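Local structure of cycloalternan-forming enzyme (Listeria monocytogenes serovar 1/2a, 5F7U) at residues Ile771-Val776 with Ala943-Leu948. The protein is a multidomain protein of the glycoside hydrolase family 31 type, with a TIM-barrel domain, several beta domains and a family 6 carbohydrate-binding module. The protein carries 1 engineered substitution. Numbering follows the deposited sequence.
Sequences IWNGGV and AEFGHL. With MG (magnesium ion), chain G; GLC (alpha-D-glucopyranose), chain B; GLC (alpha-D-glucopyranose), chain C; GLC (alpha-D-glucopyranose), chain D.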
# COMPACT_ATOMS: atom_id res chain seq x y z
N ILE A 771 14.95 14.80 10.94
CA ILE A 771 13.87 15.59 11.58
C ILE A 771 13.95 15.67 13.10
O ILE A 771 13.29 16.52 13.71
CB ILE A 771 12.45 15.17 11.13
CG1 ILE A 771 12.07 13.79 11.68
CG2 ILE A 771 12.36 15.20 9.59
CD1 ILE A 771 10.58 13.45 11.57
N TRP A 772 14.74 14.79 13.71
CA TRP A 772 14.80 14.67 15.16
C TRP A 772 15.82 15.62 15.77
O TRP A 772 15.68 16.03 16.91
CB TRP A 772 15.19 13.25 15.56
CG TRP A 772 14.31 12.20 14.97
CD1 TRP A 772 14.62 11.34 13.94
CD2 TRP A 772 12.98 11.86 15.39
NE1 TRP A 772 13.55 10.50 13.68
CE2 TRP A 772 12.54 10.79 14.56
CE3 TRP A 772 12.13 12.35 16.39
CZ2 TRP A 772 11.27 10.21 14.70
CZ3 TRP A 772 10.85 11.76 16.54
CH2 TRP A 772 10.44 10.70 15.69
N ASN A 773 16.86 15.95 14.99
CA ASN A 773 18.05 16.62 15.54
C ASN A 773 18.74 17.67 14.64
O ASN A 773 19.69 18.33 15.08
CB ASN A 773 19.07 15.56 16.04
CG ASN A 773 19.57 14.63 14.93
OD1 ASN A 773 19.80 15.05 13.79
ND2 ASN A 773 19.72 13.34 15.26
N GLY A 774 18.29 17.81 13.39
CA GLY A 774 18.90 18.78 12.48
C GLY A 774 20.19 18.36 11.81
O GLY A 774 20.88 19.21 11.22
N GLY A 775 20.55 17.07 11.89
CA GLY A 775 21.70 16.56 11.14
C GLY A 775 21.48 16.71 9.65
O GLY A 775 20.44 16.32 9.13
N VAL A 776 22.45 17.28 8.95
CA VAL A 776 22.28 17.53 7.52
C VAL A 776 22.95 16.39 6.74
O VAL A 776 24.09 16.03 7.03
CB VAL A 776 22.86 18.89 7.12
CG1 VAL A 776 22.67 19.12 5.63
CG2 VAL A 776 22.16 20.02 7.90
N ALA A 943 29.63 19.97 14.19
CA ALA A 943 30.85 19.17 14.24
C ALA A 943 30.61 17.82 14.93
O ALA A 943 31.19 16.81 14.54
CB ALA A 943 31.98 19.95 14.91
N GLU A 944 29.73 17.82 15.93
CA GLU A 944 29.42 16.61 16.71
C GLU A 944 28.67 15.55 15.87
O GLU A 944 28.61 14.37 16.27
CB GLU A 944 28.65 16.98 17.99
CG GLU A 944 27.33 17.71 17.79
CD GLU A 944 27.41 19.25 17.84
OE1 GLU A 944 28.41 19.90 17.46
OE2 GLU A 944 26.40 19.84 18.25
N PHE A 945 28.12 15.97 14.73
CA PHE A 945 27.48 15.04 13.78
C PHE A 945 28.41 14.62 12.64
O PHE A 945 28.02 13.80 11.78
CB PHE A 945 26.18 15.62 13.19
CG PHE A 945 25.14 16.03 14.20
CD1 PHE A 945 25.06 15.44 15.48
CD2 PHE A 945 24.20 17.01 13.86
CE1 PHE A 945 24.08 15.84 16.40
CE2 PHE A 945 23.22 17.41 14.77
CZ PHE A 945 23.15 16.82 16.04
N GLY A 946 29.63 15.15 12.63
CA GLY A 946 30.59 14.83 11.57
C GLY A 946 31.15 13.42 11.70
O GLY A 946 30.85 12.71 12.67
N HIS A 947 31.92 13.01 10.70
CA HIS A 947 32.67 11.75 10.76
C HIS A 947 33.95 12.00 11.53
O HIS A 947 34.80 12.78 11.11
CB HIS A 947 32.98 11.23 9.35
CG HIS A 947 31.77 11.12 8.47
ND1 HIS A 947 30.93 10.03 8.51
CD2 HIS A 947 31.26 11.96 7.55
CE1 HIS A 947 29.95 10.20 7.64
NE2 HIS A 947 30.13 11.36 7.04
N LEU A 948 34.08 11.33 12.68
CA LEU A 948 35.16 11.64 13.60
C LEU A 948 36.23 10.56 13.62
O LEU A 948 35.92 9.37 13.64
CB LEU A 948 34.61 11.85 15.02
CG LEU A 948 33.40 12.77 15.22
CD1 LEU A 948 33.01 12.82 16.69
CD2 LEU A 948 33.68 14.18 14.70
MG MG G . 27.77 21.98 17.92
C1 GLC B . 29.54 6.63 14.89
C2 GLC B . 30.76 6.83 15.82
C3 GLC B . 31.51 8.12 15.51
C4 GLC B . 31.92 8.18 14.03
C5 GLC B . 30.77 7.86 13.06
C6 GLC B . 31.21 6.77 12.07
O2 GLC B . 30.40 6.80 17.21
O3 GLC B . 32.69 8.22 16.32
O4 GLC B . 32.43 9.48 13.74
O5 GLC B . 29.53 7.52 13.73
O6 GLC B . 30.28 6.68 10.98
C1 GLC C . 22.05 10.40 15.01
C2 GLC C . 22.47 9.11 14.30
C3 GLC C . 23.63 9.42 13.35
C4 GLC C . 23.28 10.58 12.40
C5 GLC C . 22.90 11.81 13.23
C6 GLC C . 22.50 13.05 12.43
O2 GLC C . 22.86 8.15 15.28
O3 GLC C . 24.01 8.23 12.63
O4 GLC C . 24.37 10.88 11.53
O5 GLC C . 21.79 11.45 14.06
O6 GLC C . 21.41 12.71 11.56
C1 GLC D . 26.14 12.31 18.02
C2 GLC D . 25.90 13.42 19.06
C3 GLC D . 24.60 13.20 19.83
C4 GLC D . 23.40 13.04 18.89
C5 GLC D . 23.72 11.97 17.85
C6 GLC D . 22.63 11.83 16.80
O2 GLC D . 27.02 13.52 19.95
O3 GLC D . 24.35 14.30 20.69
O4 GLC D . 22.23 12.66 19.63
O5 GLC D . 24.97 12.25 17.18
O6 GLC D . 23.07 10.77 15.95
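The CA atoms of Gly775 and Phe945 are the nearest pair across the contact, 6.5 Å apart, where the loop between strands 767-770 and 776-778 meets the 3-10 turn 943-945. The Phe945 side chain bridges the gap. Its bond from CA to CB points toward the loop, and with CG beside the backbone N and anti to the carbonyl carbon (chi1 -56°) the ring comes to lie against it. The CD2 and CE2 side of the ring meets the loop backbone obliquely: CD2 of Phe945 is 3.7 Å from CA of Gly775, and CE2 touches O of Asn773. CA of Gly775 also lies close to C6 of the chain C glucose. The CD1 and CE1 side of the ring meets the chain D glucose, with CD1 of Phe945 3.6 Å from its O5.

Asn773 is fixed by an Asx turn. OD1 of Asn773 accepts from N of Gly775 at 2.9 Å, in the carbonyl plane. This leaves ND2 of Asn773 turned to the chain C glucose, where it donates to O5 at 3.0 Å through a bent bond (140°). The glycan pocket is shared between two modules: Asn773 and Gly775 come from the family 31 C-terminal domain, and Phe945 and Leu948 from the family 6 carbohydrate-binding module.

Next to Phe945, Glu944 faces a different ligand. OE1 of Glu944 binds the magnesium ion at 2.2 Å, and its OE2 binds it too. Glu942, Thr961, Gly964 and Asp1057 complete the site. Further along, N of Leu948 donates a nearly straight bond to O4 of the chain B glucose at 2.7 Å.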